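Local coordinates for glycosyl transferase (Staphylococcus aureus, PDB 5U02), which belongs to the TarS-type glycosyl transferases and combines a helical linker region with two C-terminal beta domains of the E-set class, at residues Asn60-Phe65 / His86-Lys91; Arg82-Tyr87 / Asp94-Val99; Asp115-Ile120 / Gly131-Lys136; Pro137-Thr142 / Val228-Gln233; Ile162-Tyr167 / Lys192-Asn197. All coordinates share one frame; numbering follows the deposited sequence.

Contact 1: residues Asn60-Phe65 / His86-Lys91; sequences NALGDF and HYARAK
K91 reaches across to helix 56-68 with the tip of its chain, and NZ donates a hydrogen bond of 2.7 Å to the backbone oxygen N60 O. The donor lies in the carbonyl plane on a lone pair, with a C=O...N angle of 119°. N60 O is gripped twice, because it also takes the intrahelical bond from D64 N at 2.9 Å; the ammonium therefore shares an oxygen that already serves the helix. The carboxylate of D64 is near without touching, OD1 standing 5.3 Å from K91 NZ, which would probably add a weak favourable field; OD1 also makes a long, weak ion pair with R10 of helix 2-17.

Nearer the backbone, the lysine chain lies over G63, whose CA is 3.7 Å from K91 CE. The same CA approaches the carbonyl oxygen A88 O to 3.1 Å, so the two backbones come very close here: the CA atoms of G63 and R89 are 4.6 Å apart. Beside this, L62 CD2 meets A88 CB at 4.2 Å.

What sets the lysine in place is the end of helix 82-89. K91 has a positive phi of 44° and closes a Schellman motif, its N bonding back to A88 O at 2.8 Å. CG stands beside the backbone N, and the chain stays extended until a bend at chi4 turns NZ onto N60 O.

R89 starts out away from 60-65, touches I66 further along helix 56-68, and forms a salt bridge with D74. L62 also packs on Y6 and Y96, so helix 56-68 passes between helix 2-17 and helices 82-89 and 93-105.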
# COMPACT_ATOMS: atom_id res chain seq x y z
N ASN A 60 6.99 29.26 37.77
CA ASN A 60 7.93 29.73 38.78
C ASN A 60 8.12 28.67 39.86
O ASN A 60 9.26 28.31 40.19
CB ASN A 60 7.45 31.03 39.43
CG ASN A 60 6.60 31.86 38.57
OD1 ASN A 60 5.43 31.87 38.72
ND2 ASN A 60 7.19 32.58 37.67
N ALA A 61 7.02 28.18 40.44
CA ALA A 61 7.10 27.19 41.50
C ALA A 61 7.68 25.87 41.01
O ALA A 61 8.51 25.26 41.68
CB ALA A 61 5.72 26.96 42.10
N LEU A 62 7.22 25.41 39.84
CA LEU A 62 7.84 24.26 39.20
C LEU A 62 9.33 24.50 39.00
O LEU A 62 10.15 23.60 39.22
CB LEU A 62 7.16 23.98 37.86
CG LEU A 62 7.43 22.64 37.17
CD1 LEU A 62 6.69 21.53 37.89
CD2 LEU A 62 7.02 22.70 35.71
N GLY A 63 9.71 25.72 38.62
CA GLY A 63 11.11 26.03 38.43
C GLY A 63 11.93 25.88 39.69
O GLY A 63 12.96 25.20 39.70
N ASP A 64 11.48 26.51 40.78
CA ASP A 64 12.20 26.40 42.05
C ASP A 64 12.21 24.96 42.55
O ASP A 64 13.20 24.52 43.16
CB ASP A 64 11.58 27.33 43.09
CG ASP A 64 12.54 27.66 44.23
OD1 ASP A 64 12.26 28.63 44.97
OD2 ASP A 64 13.57 26.98 44.37
N PHE A 65 11.13 24.21 42.31
CA PHE A 65 11.10 22.80 42.68
C PHE A 65 12.07 21.99 41.82
O PHE A 65 12.89 21.23 42.35
CB PHE A 65 9.67 22.28 42.58
CG PHE A 65 9.57 20.79 42.35
CD1 PHE A 65 8.89 20.29 41.25
CD2 PHE A 65 10.13 19.89 43.25
CE1 PHE A 65 8.78 18.93 41.04
CE2 PHE A 65 10.02 18.52 43.03
CZ PHE A 65 9.35 18.05 41.93
N HIS A 86 14.36 20.77 31.76
CA HIS A 86 15.27 21.84 31.38
C HIS A 86 14.56 23.19 31.35
O HIS A 86 15.02 24.16 31.96
CB HIS A 86 15.91 21.50 30.02
CG HIS A 86 16.43 22.69 29.28
ND1 HIS A 86 15.62 23.48 28.48
CD2 HIS A 86 17.67 23.22 29.19
CE1 HIS A 86 16.35 24.45 27.95
NE2 HIS A 86 17.60 24.31 28.36
N TYR A 87 13.42 23.26 30.66
CA TYR A 87 12.66 24.51 30.64
C TYR A 87 11.99 24.81 31.97
O TYR A 87 11.55 25.95 32.18
CB TYR A 87 11.60 24.47 29.53
CG TYR A 87 12.18 24.36 28.14
CD1 TYR A 87 13.03 25.33 27.64
CD2 TYR A 87 11.87 23.28 27.33
CE1 TYR A 87 13.55 25.23 26.36
CE2 TYR A 87 12.39 23.16 26.07
CZ TYR A 87 13.23 24.14 25.59
OH TYR A 87 13.74 24.01 24.32
N ALA A 88 11.91 23.84 32.88
CA ALA A 88 11.42 24.12 34.23
C ALA A 88 12.44 24.96 35.00
O ALA A 88 12.11 26.04 35.50
CB ALA A 88 11.12 22.83 34.98
N ARG A 89 13.68 24.48 35.10
CA ARG A 89 14.73 25.26 35.75
C ARG A 89 14.88 26.62 35.09
O ARG A 89 15.14 27.62 35.78
CB ARG A 89 16.06 24.51 35.71
CG ARG A 89 16.08 23.20 36.47
CD ARG A 89 17.47 22.59 36.46
NE ARG A 89 17.48 21.23 36.98
CZ ARG A 89 17.25 20.14 36.25
NH1 ARG A 89 17.28 18.94 36.81
NH2 ARG A 89 17.00 20.26 34.95
N ALA A 90 14.73 26.69 33.77
CA ALA A 90 14.81 27.95 33.05
C ALA A 90 13.53 28.77 33.14
O ALA A 90 13.51 29.89 32.63
CB ALA A 90 15.16 27.68 31.58
N LYS A 91 12.49 28.24 33.78
CA LYS A 91 11.19 28.89 33.91
C LYS A 91 10.76 29.52 32.59
O LYS A 91 10.40 30.70 32.50
CB LYS A 91 11.20 29.91 35.05
CG LYS A 91 11.95 29.41 36.27
CD LYS A 91 11.74 30.32 37.46
CE LYS A 91 12.14 29.62 38.75
NZ LYS A 91 11.31 30.04 39.91

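Contact 2: residues Arg82-Tyr87 / Asp94-Val99; sequences RPLLHY and DNYRTV
Two CH-pi contacts carry this interface. L84 CD2 sits 3.4 Å from the centroid of the Y96 ring and 12° off its normal, hence squarely over the face; the leucine and the tyrosine cross at about a right angle. N95 CB does the same for Y87, 3.5 Å from the ring centroid, while H86 ND1 lies over the opposite face, displaced toward the rim, so the Y87 ring is sandwiched. The Y96 ring is turned face-on to L84 by a first torsion that sets CG anti to the backbone N (-168°), whereas in Y87 CG stands beside the N.

Apolar contacts centre on V99, whose two methyls divide the work. CG1, anti to the backbone N, meets P83 CB at 4.0 Å and L84 CD2 at 3.9 Å; CG2 approaches Y87 CE2 at 3.6 Å.

Across the segments there are no hydrogen bonds, and all six touching residues are buried. T98 OG1 instead bonds back to D94 O within its own helix, at 2.5 Å.

The axes of 82-87 and 94-99 run 166° apart in direction at a closest approach of 9.2 Å. With three residues linking helices 82-89 and 93-105, this is the geometry of an antiparallel helical hairpin.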
# COMPACT_ATOMS: atom_id res chain seq x y z
N ARG A 82 13.17 15.08 29.78
CA ARG A 82 14.36 15.93 29.77
C ARG A 82 14.11 17.34 29.26
O ARG A 82 14.63 18.29 29.89
CB ARG A 82 15.47 15.25 28.94
CG ARG A 82 15.95 13.93 29.52
CD ARG A 82 16.66 13.06 28.48
NE ARG A 82 16.85 11.70 28.97
CZ ARG A 82 17.23 10.67 28.22
NH1 ARG A 82 17.46 10.84 26.93
NH2 ARG A 82 17.37 9.47 28.77
N PRO A 83 13.36 17.58 28.18
CA PRO A 83 13.07 18.97 27.81
C PRO A 83 12.25 19.73 28.85
O PRO A 83 12.50 20.92 29.07
CB PRO A 83 12.31 18.84 26.48
CG PRO A 83 12.74 17.51 25.94
CD PRO A 83 12.90 16.64 27.15
N LEU A 84 11.30 19.07 29.51
CA LEU A 84 10.45 19.77 30.47
C LEU A 84 11.20 20.08 31.76
O LEU A 84 10.96 21.11 32.40
CB LEU A 84 9.19 18.96 30.74
CG LEU A 84 8.36 18.68 29.50
CD1 LEU A 84 7.63 17.34 29.58
CD2 LEU A 84 7.39 19.81 29.25
N LEU A 85 12.10 19.19 32.18
CA LEU A 85 12.97 19.50 33.31
C LEU A 85 13.87 20.69 32.99
O LEU A 85 14.11 21.54 33.86
CB LEU A 85 13.82 18.29 33.70
CG LEU A 85 13.13 17.03 34.21
CD1 LEU A 85 14.14 15.89 34.37
CD2 LEU A 85 12.42 17.32 35.51
N HIS A 86 14.36 20.77 31.76
CA HIS A 86 15.27 21.84 31.38
C HIS A 86 14.56 23.19 31.35
O HIS A 86 15.02 24.16 31.96
CB HIS A 86 15.91 21.50 30.02
CG HIS A 86 16.43 22.69 29.28
ND1 HIS A 86 15.62 23.48 28.48
CD2 HIS A 86 17.67 23.22 29.19
CE1 HIS A 86 16.35 24.45 27.95
NE2 HIS A 86 17.60 24.31 28.36
N TYR A 87 13.42 23.26 30.66
CA TYR A 87 12.66 24.51 30.64
C TYR A 87 11.99 24.81 31.97
O TYR A 87 11.55 25.95 32.18
CB TYR A 87 11.60 24.47 29.53
CG TYR A 87 12.18 24.36 28.14
CD1 TYR A 87 13.03 25.33 27.64
CD2 TYR A 87 11.87 23.28 27.33
CE1 TYR A 87 13.55 25.23 26.36
CE2 TYR A 87 12.39 23.16 26.07
CZ TYR A 87 13.23 24.14 25.59
OH TYR A 87 13.74 24.01 24.32
N ASP A 94 6.97 29.53 27.36
CA ASP A 94 6.76 29.54 25.91
C ASP A 94 7.30 28.26 25.29
O ASP A 94 6.68 27.68 24.40
CB ASP A 94 7.41 30.77 25.27
CG ASP A 94 7.33 30.74 23.74
OD1 ASP A 94 8.25 30.19 23.10
OD2 ASP A 94 6.34 31.27 23.20
N ASN A 95 8.46 27.81 25.76
CA ASN A 95 9.05 26.56 25.29
C ASN A 95 8.48 25.35 26.03
O ASN A 95 8.37 24.28 25.44
CB ASN A 95 10.57 26.60 25.44
CG ASN A 95 11.23 27.53 24.45
OD1 ASN A 95 11.90 28.49 24.82
ND2 ASN A 95 11.07 27.22 23.17
N TYR A 96 8.15 25.50 27.32
CA TYR A 96 7.55 24.39 28.05
C TYR A 96 6.25 23.95 27.40
O TYR A 96 6.02 22.75 27.18
CB TYR A 96 7.31 24.77 29.51
CG TYR A 96 6.96 23.60 30.41
CD1 TYR A 96 5.68 23.07 30.43
CD2 TYR A 96 7.92 23.04 31.24
CE1 TYR A 96 5.36 22.00 31.24
CE2 TYR A 96 7.61 21.97 32.07
CZ TYR A 96 6.33 21.46 32.07
OH TYR A 96 6.03 20.40 32.89
N ARG A 97 5.36 24.90 27.10
CA ARG A 97 4.13 24.53 26.42
C ARG A 97 4.43 23.98 25.03
O ARG A 97 3.89 22.94 24.64
CB ARG A 97 3.17 25.72 26.35
CG ARG A 97 1.81 25.35 25.79
CD ARG A 97 0.83 26.52 25.81
NE ARG A 97 1.47 27.78 25.49
CZ ARG A 97 1.60 28.80 26.34
NH1 ARG A 97 1.12 28.71 27.58
NH2 ARG A 97 2.21 29.91 25.96
N THR A 98 5.32 24.66 24.29
CA THR A 98 5.72 24.18 22.97
C THR A 98 6.08 22.70 23.00
O THR A 98 5.66 21.94 22.12
CB THR A 98 6.89 25.01 22.43
OG1 THR A 98 6.49 26.38 22.27
CG2 THR A 98 7.36 24.47 21.09
N VAL A 99 6.83 22.27 24.02
CA VAL A 99 7.20 20.86 24.13
C VAL A 99 5.97 19.99 24.35
O VAL A 99 5.71 19.05 23.60
CB VAL A 99 8.23 20.66 25.26
CG1 VAL A 99 8.44 19.17 25.52
CG2 VAL A 99 9.55 21.32 24.90

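Contact 3: residues Asp115-Ile120 / Gly131-Lys136; sequences DGKLNI and GIDIAK
Flat groups meet here without any aromatic ring: the N119 amide, the D133 carboxylate and the peptide units of two strands. The amide presents OD1 to the backbone N-H of G131 at 2.8 Å, with the donor in the carbonyl plane and a C=O...N angle of 156°. The carboxylate lies against the aliphatic chain of K117, D133 OD1 being 3.2 Å from K117 CD; the two side chains run side by side and point the same way. Each of the carbonyls of L118 and I132 receives its N-H in its own plane, on a lone pair.

L118 and I132 form an antiparallel hydrogen-bonded pair. L118 N donates to I132 O at 2.9 Å in an almost straight bond (178°), and I132 N returns one to L118 O at 2.8 Å. Because G131 and I132 both face L118, the pairing contains a G1 beta bulge, with G131 at a phi of 80°.

On the side of L118 and I132, methyl groups pack across the hairpin of strands 117-121 and 129-132 and just past its second strand. I120 CD1 meets I132 CD1 at 3.7 Å and L118 CD1 meets I134 CD1 at 3.6 Å, both pairs crossing at about a right angle.

Two acceptors, L118 O and N119 OD1, stand only 2.9 Å apart; their mutual repulsion is probably offset by the N-H groups of I132 and G131, which the bulge places beside them.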
# COMPACT_ATOMS: atom_id res chain seq x y z
N ASP A 115 18.15 5.82 15.53
CA ASP A 115 18.00 4.56 16.26
C ASP A 115 16.57 4.33 16.74
O ASP A 115 16.35 3.76 17.81
CB ASP A 115 18.97 4.48 17.45
CG ASP A 115 20.42 4.59 17.04
OD1 ASP A 115 20.97 3.60 16.51
OD2 ASP A 115 21.01 5.66 17.25
N GLY A 116 15.58 4.77 15.96
CA GLY A 116 14.20 4.64 16.39
C GLY A 116 13.82 5.57 17.52
O GLY A 116 12.89 5.26 18.27
N LYS A 117 14.52 6.69 17.67
CA LYS A 117 14.24 7.66 18.72
C LYS A 117 14.36 9.06 18.14
O LYS A 117 15.02 9.28 17.13
CB LYS A 117 15.19 7.48 19.91
CG LYS A 117 14.60 6.65 21.04
CD LYS A 117 15.63 5.70 21.64
CE LYS A 117 16.91 6.43 22.01
NZ LYS A 117 18.03 5.48 22.26
N LEU A 118 13.71 10.01 18.81
CA LEU A 118 13.60 11.37 18.31
C LEU A 118 14.72 12.26 18.84
O LEU A 118 15.10 12.17 20.01
CB LEU A 118 12.24 11.97 18.70
CG LEU A 118 11.13 11.95 17.65
CD1 LEU A 118 11.11 10.62 16.91
CD2 LEU A 118 9.79 12.21 18.30
N ASN A 119 15.24 13.11 17.96
CA ASN A 119 16.10 14.23 18.33
C ASN A 119 15.38 15.50 17.92
O ASN A 119 15.13 15.72 16.73
CB ASN A 119 17.47 14.14 17.65
CG ASN A 119 18.22 12.87 18.02
OD1 ASN A 119 17.85 12.17 18.96
ND2 ASN A 119 19.28 12.58 17.28
N ILE A 120 15.04 16.35 18.90
CA ILE A 120 14.10 17.44 18.70
C ILE A 120 14.72 18.76 19.11
O ILE A 120 15.30 18.87 20.20
CB ILE A 120 12.80 17.21 19.49
CG1 ILE A 120 12.13 15.90 19.07
CG2 ILE A 120 11.85 18.38 19.31
CD1 ILE A 120 11.01 15.46 20.00
N GLY A 131 17.49 11.50 21.68
CA GLY A 131 17.18 10.17 22.19
C GLY A 131 15.86 10.06 22.94
O GLY A 131 15.80 9.43 24.00
N ILE A 132 14.80 10.63 22.38
CA ILE A 132 13.49 10.65 23.04
C ILE A 132 12.68 9.46 22.55
O ILE A 132 12.40 9.33 21.35
CB ILE A 132 12.76 11.97 22.76
CG1 ILE A 132 13.68 13.16 23.07
CG2 ILE A 132 11.48 12.05 23.57
CD1 ILE A 132 13.04 14.51 22.90
N ASP A 133 12.28 8.59 23.49
CA ASP A 133 11.50 7.41 23.15
C ASP A 133 10.16 7.80 22.54
O ASP A 133 9.64 8.90 22.74
CB ASP A 133 11.27 6.55 24.40
CG ASP A 133 12.45 5.63 24.70
OD1 ASP A 133 13.40 5.58 23.89
OD2 ASP A 133 12.43 4.97 25.76
N ILE A 134 9.58 6.87 21.77
CA ILE A 134 8.29 7.07 21.13
C ILE A 134 7.27 6.19 21.86
O ILE A 134 7.34 4.96 21.80
CB ILE A 134 8.32 6.74 19.64
CG1 ILE A 134 9.48 7.47 18.97
CG2 ILE A 134 7.00 7.13 18.99
CD1 ILE A 134 9.35 7.56 17.45
N ALA A 135 6.31 6.84 22.53
CA ALA A 135 5.26 6.14 23.26
C ALA A 135 4.19 5.63 22.30
O ALA A 135 4.12 6.02 21.13
CB ALA A 135 4.65 7.06 24.31
N LYS A 136 3.35 4.74 22.81
CA LYS A 136 2.31 4.15 21.99
C LYS A 136 1.26 5.20 21.62
O LYS A 136 0.88 6.03 22.46
CB LYS A 136 1.65 2.99 22.73
CG LYS A 136 1.43 1.75 21.89
CD LYS A 136 1.24 0.52 22.74
CE LYS A 136 -0.23 0.17 22.90
NZ LYS A 136 -0.41 -1.18 23.50

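Contact 4: residues Pro137-Thr142 / Val228-Gln233; sequences PKVKMT and VRVGNQ
Each methyl of V139 meets a different valine. With chi1 at 178°, CG1 is anti to the backbone N and meets V230 CG1 at 3.7 Å, while CG2, beside the N, meets V228 CG1 at 3.6 Å. V228 has the same conformation (chi1 179°); its other methyl, CG2, lies 4.1 Å from P137 CG. V230 is turned differently: its CG1 stands anti to the carbonyl carbon, which leads it to V139 and puts CG2 in the crowded position between N and C. L217 of strand 212-221 also packs on V139 and V230, and L157 of strand 150-159 on V139, which places V139 and V230 among the strands of an E-set domain.

M141 extends from the backbone and bends at chi3, and its N-H bonds to Q233 O at 2.9 Å, the donor 27° above the carbonyl plane. K140 is extended, its CG grazing Q233 O at 3.7 Å.

Around the end of strand 224-229 two waters bridge the backbones. One accepts from G231 N at 2.7 Å and from Q233 N, and is placed to donate to V139 O; a second is placed to donate to R229 O and, weakly, to V139 O. The chemistry is thus split: methyl contacts among P137, V139, V228 and V230, but direct and water-mediated bonds from M141 and V139 to the backbone of R229-Q233.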
# COMPACT_ATOMS: atom_id res chain seq x y z
N PRO A 137 0.80 5.23 20.38
CA PRO A 137 -0.24 6.20 20.00
C PRO A 137 -1.57 5.86 20.63
O PRO A 137 -1.92 4.70 20.82
CB PRO A 137 -0.32 6.08 18.48
CG PRO A 137 0.20 4.72 18.18
CD PRO A 137 1.29 4.48 19.20
N LYS A 138 -2.33 6.90 20.95
CA LYS A 138 -3.72 6.74 21.34
C LYS A 138 -4.59 6.65 20.09
O LYS A 138 -4.42 7.44 19.15
CB LYS A 138 -4.18 7.92 22.21
CG LYS A 138 -3.44 8.04 23.53
CD LYS A 138 -3.90 6.99 24.52
CE LYS A 138 -3.42 7.31 25.93
NZ LYS A 138 -3.98 6.36 26.95
N VAL A 139 -5.50 5.69 20.07
CA VAL A 139 -6.34 5.43 18.90
C VAL A 139 -7.80 5.54 19.32
O VAL A 139 -8.20 4.98 20.35
CB VAL A 139 -6.05 4.06 18.28
CG1 VAL A 139 -6.99 3.81 17.10
CG2 VAL A 139 -4.61 3.97 17.84
N LYS A 140 -8.59 6.24 18.52
CA LYS A 140 -10.04 6.29 18.70
C LYS A 140 -10.70 5.82 17.41
O LYS A 140 -10.34 6.28 16.32
CB LYS A 140 -10.51 7.70 19.09
CG LYS A 140 -12.02 7.79 19.28
CD LYS A 140 -12.55 9.21 19.28
CE LYS A 140 -14.00 9.23 19.76
NZ LYS A 140 -14.50 10.58 20.14
N MET A 141 -11.64 4.88 17.54
CA MET A 141 -12.39 4.39 16.38
C MET A 141 -13.50 5.38 16.10
O MET A 141 -14.55 5.37 16.75
CB MET A 141 -12.93 2.98 16.66
CG MET A 141 -13.60 2.31 15.46
SD MET A 141 -14.26 0.68 15.87
CE MET A 141 -15.51 1.11 17.07
N THR A 142 -13.27 6.27 15.13
CA THR A 142 -14.20 7.36 14.86
C THR A 142 -15.29 7.00 13.85
O THR A 142 -16.25 7.77 13.71
CB THR A 142 -13.44 8.60 14.38
OG1 THR A 142 -12.36 8.22 13.52
CG2 THR A 142 -12.88 9.38 15.56
N VAL A 228 -1.63 -1.75 18.79
CA VAL A 228 -2.60 -1.00 19.57
C VAL A 228 -3.96 -1.68 19.42
O VAL A 228 -4.52 -1.72 18.32
CB VAL A 228 -2.68 0.47 19.14
CG1 VAL A 228 -3.73 1.21 19.97
CG2 VAL A 228 -1.32 1.13 19.29
N ARG A 229 -4.47 -2.22 20.53
CA ARG A 229 -5.81 -2.79 20.55
C ARG A 229 -6.83 -1.67 20.52
O ARG A 229 -6.70 -0.68 21.24
CB ARG A 229 -5.99 -3.67 21.79
CG ARG A 229 -7.33 -4.38 21.89
CD ARG A 229 -7.24 -5.75 21.25
NE ARG A 229 -8.39 -6.59 21.50
CZ ARG A 229 -9.54 -6.50 20.84
NH1 ARG A 229 -9.69 -5.59 19.89
NH2 ARG A 229 -10.56 -7.31 21.12
N VAL A 230 -7.84 -1.80 19.65
CA VAL A 230 -8.73 -0.67 19.37
C VAL A 230 -10.16 -1.01 19.75
O VAL A 230 -10.57 -2.18 19.78
CB VAL A 230 -8.65 -0.24 17.88
CG1 VAL A 230 -7.22 0.13 17.51
CG2 VAL A 230 -9.18 -1.34 16.98
N GLY A 231 -10.93 0.04 20.03
CA GLY A 231 -12.35 -0.10 20.29
C GLY A 231 -12.81 0.57 21.56
O GLY A 231 -13.93 1.10 21.61
N ASN A 232 -11.97 0.58 22.60
CA ASN A 232 -12.39 1.10 23.90
C ASN A 232 -12.57 2.61 23.88
O ASN A 232 -13.33 3.15 24.70
CB ASN A 232 -11.40 0.68 25.00
CG ASN A 232 -10.03 1.31 24.84
OD1 ASN A 232 -9.73 2.32 25.48
ND2 ASN A 232 -9.19 0.73 23.99
N GLN A 233 -11.89 3.31 22.97
CA GLN A 233 -12.18 4.71 22.67
C GLN A 233 -12.83 4.74 21.29
O GLN A 233 -12.24 4.25 20.32
CB GLN A 233 -10.92 5.57 22.70
CG GLN A 233 -10.23 5.61 24.06
CD GLN A 233 -11.17 6.02 25.18
OE1 GLN A 233 -11.90 7.00 25.06
NE2 GLN A 233 -11.18 5.25 26.26
O HOH W 1 -9.96 2.50 20.56
O HOH W 2 -7.37 2.05 21.71

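Contact 5: residues Ile162-Tyr167 / Lys192-Asn197; sequences IGEGHY and KQYRFN
Y167 overlaps the tip of Y194 with the hydroxyl end of its ring: its CE1 lies 4.0 Å from Y194 CZ, and the two side chains cross obliquely. The hydroxyls are joined by a hydrogen bond, Y167 OH to Y194 OH at 2.7 Å, in which either could be the donor. Relative to the Y194 ring, Y167 OH is at the edge, near the ring plane.

K192 approaches Y167 at about a right angle and grips two oxygens. NZ donates to Y167 OH at 3.1 Å and to the backbone oxygen I162 O at 3.0 Å, the latter with the ammonium in the carbonyl plane. The lysine chain is extended through chi3 and bends at chi4 (-68°), which carries NZ to both acceptors. Y167 meets it from the crowded first torsion, chi1 53°, with CG between the backbone N and the carbonyl carbon; its ring also meets F160 edge-to-face.

E164 crosses Y194 obliquely, with CG 3.6 Å from Y194 OH. Its carboxylate plane is 26° from that of the Y194 ring, and its polar end is engaged by R170 of the second subunit in a salt bridge. The loop that carries these groups makes a type II beta turn from G163 to H166, with G165 at its third position.

A chain of polar contacts thus runs from I162 O through K192 NZ and Y167 OH to Y194 OH, bonding the loop to the start of strand 193-199 and to K192 just before it. The lysine charge beside Y167 OH would probably polarise that phenol, and Y194 OH only through it, while E164 connects the same loop to the subunit interface.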
# COMPACT_ATOMS: atom_id res chain seq x y z
N ILE A 162 4.81 11.78 16.71
CA ILE A 162 5.45 11.87 15.40
C ILE A 162 4.40 12.17 14.35
O ILE A 162 3.33 11.55 14.33
CB ILE A 162 6.26 10.60 15.06
CG1 ILE A 162 6.79 10.68 13.62
CG2 ILE A 162 5.42 9.37 15.29
CD1 ILE A 162 7.79 9.61 13.24
N GLY A 163 4.70 13.13 13.48
CA GLY A 163 3.75 13.61 12.51
C GLY A 163 3.49 12.63 11.38
O GLY A 163 4.21 11.66 11.15
N GLU A 164 2.40 12.93 10.66
CA GLU A 164 1.96 12.11 9.54
C GLU A 164 3.07 11.94 8.51
O GLU A 164 3.86 12.86 8.26
CB GLU A 164 0.74 12.76 8.89
CG GLU A 164 -0.21 11.83 8.16
CD GLU A 164 0.34 11.33 6.85
OE1 GLU A 164 -0.01 10.19 6.45
OE2 GLU A 164 1.13 12.06 6.21
N GLY A 165 3.15 10.75 7.92
CA GLY A 165 4.00 10.49 6.79
C GLY A 165 5.27 9.72 7.09
O GLY A 165 5.85 9.13 6.17
N HIS A 166 5.73 9.71 8.34
CA HIS A 166 6.97 9.05 8.69
C HIS A 166 6.75 7.66 9.28
O HIS A 166 7.73 6.99 9.64
CB HIS A 166 7.78 9.92 9.65
CG HIS A 166 8.02 11.31 9.13
ND1 HIS A 166 8.86 11.56 8.07
CD2 HIS A 166 7.51 12.50 9.51
CE1 HIS A 166 8.87 12.86 7.83
NE2 HIS A 166 8.06 13.46 8.68
N TYR A 167 5.51 7.21 9.37
CA TYR A 167 5.18 5.89 9.87
C TYR A 167 4.18 5.24 8.93
O TYR A 167 3.53 5.91 8.12
CB TYR A 167 4.62 5.94 11.30
CG TYR A 167 3.45 6.88 11.45
CD1 TYR A 167 2.15 6.41 11.35
CD2 TYR A 167 3.64 8.24 11.68
CE1 TYR A 167 1.07 7.26 11.48
CE2 TYR A 167 2.56 9.10 11.82
CZ TYR A 167 1.28 8.61 11.71
OH TYR A 167 0.20 9.45 11.84
N LYS A 192 -4.66 12.55 10.44
CA LYS A 192 -4.47 11.34 11.23
C LYS A 192 -5.76 10.53 11.37
O LYS A 192 -5.94 9.81 12.35
CB LYS A 192 -3.91 11.70 12.61
CG LYS A 192 -2.44 12.11 12.60
CD LYS A 192 -2.02 12.54 14.00
CE LYS A 192 -0.54 12.90 14.07
NZ LYS A 192 0.32 11.70 13.90
N GLN A 193 -6.66 10.64 10.40
CA GLN A 193 -7.82 9.77 10.30
C GLN A 193 -7.54 8.72 9.24
O GLN A 193 -7.38 9.05 8.06
CB GLN A 193 -9.07 10.57 9.93
CG GLN A 193 -9.45 11.65 10.91
CD GLN A 193 -10.56 12.52 10.39
OE1 GLN A 193 -11.70 12.41 10.83
NE2 GLN A 193 -10.24 13.40 9.45
N TYR A 194 -7.48 7.46 9.65
CA TYR A 194 -7.06 6.36 8.78
C TYR A 194 -8.25 5.45 8.50
O TYR A 194 -8.82 4.86 9.42
CB TYR A 194 -5.90 5.60 9.41
CG TYR A 194 -4.63 6.43 9.49
CD1 TYR A 194 -4.42 7.31 10.54
CD2 TYR A 194 -3.68 6.36 8.49
CE1 TYR A 194 -3.27 8.08 10.61
CE2 TYR A 194 -2.53 7.13 8.54
CZ TYR A 194 -2.33 7.98 9.60
OH TYR A 194 -1.20 8.76 9.67
N ARG A 195 -8.62 5.32 7.22
CA ARG A 195 -9.81 4.60 6.79
C ARG A 195 -9.42 3.29 6.11
O ARG A 195 -8.58 3.28 5.21
CB ARG A 195 -10.64 5.45 5.83
CG ARG A 195 -11.75 4.69 5.12
CD ARG A 195 -12.56 5.64 4.26
NE ARG A 195 -13.22 6.64 5.07
CZ ARG A 195 -14.54 6.79 5.15
NH1 ARG A 195 -15.33 6.01 4.42
NH2 ARG A 195 -15.06 7.72 5.92
N PHE A 196 -10.05 2.20 6.54
CA PHE A 196 -9.78 0.87 6.01
C PHE A 196 -11.06 0.29 5.44
O PHE A 196 -12.08 0.22 6.13
CB PHE A 196 -9.21 -0.05 7.10
CG PHE A 196 -7.89 0.41 7.65
CD1 PHE A 196 -7.83 1.35 8.68
CD2 PHE A 196 -6.71 -0.09 7.13
CE1 PHE A 196 -6.60 1.77 9.19
CE2 PHE A 196 -5.48 0.33 7.62
CZ PHE A 196 -5.43 1.25 8.65
N ASN A 197 -11.01 -0.11 4.16
CA ASN A 197 -12.08 -0.89 3.53
C ASN A 197 -11.68 -2.36 3.60
O ASN A 197 -10.72 -2.77 2.95
CB ASN A 197 -12.29 -0.46 2.07
CG ASN A 197 -12.68 1.00 1.94
OD1 ASN A 197 -13.37 1.55 2.78
ND2 ASN A 197 -12.22 1.63 0.86

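Overall arrangement
From the N terminus, contact 1 closes a loop from helix 56-68 to the end of helix 82-89. Contact 2 opens on the stretch where contact 1 closes, so the two loops overlap, and it closes the short hairpin to helix 93-105. They share H86 and Y87 and touch through L62 and Y96. Contact 3 follows in series, closing a beta hairpin whose I132 meets P83 of contact 2. The chain then passes into strand 138-146, where contact 4 closes the longest loop, 137-142 to 228-233; K136 touches V228 there. Contact 5 is nested inside that loop, its centre 13 Å from that of contact 4. Together they run from the helical linker to the first E-set domain and its subunit interface.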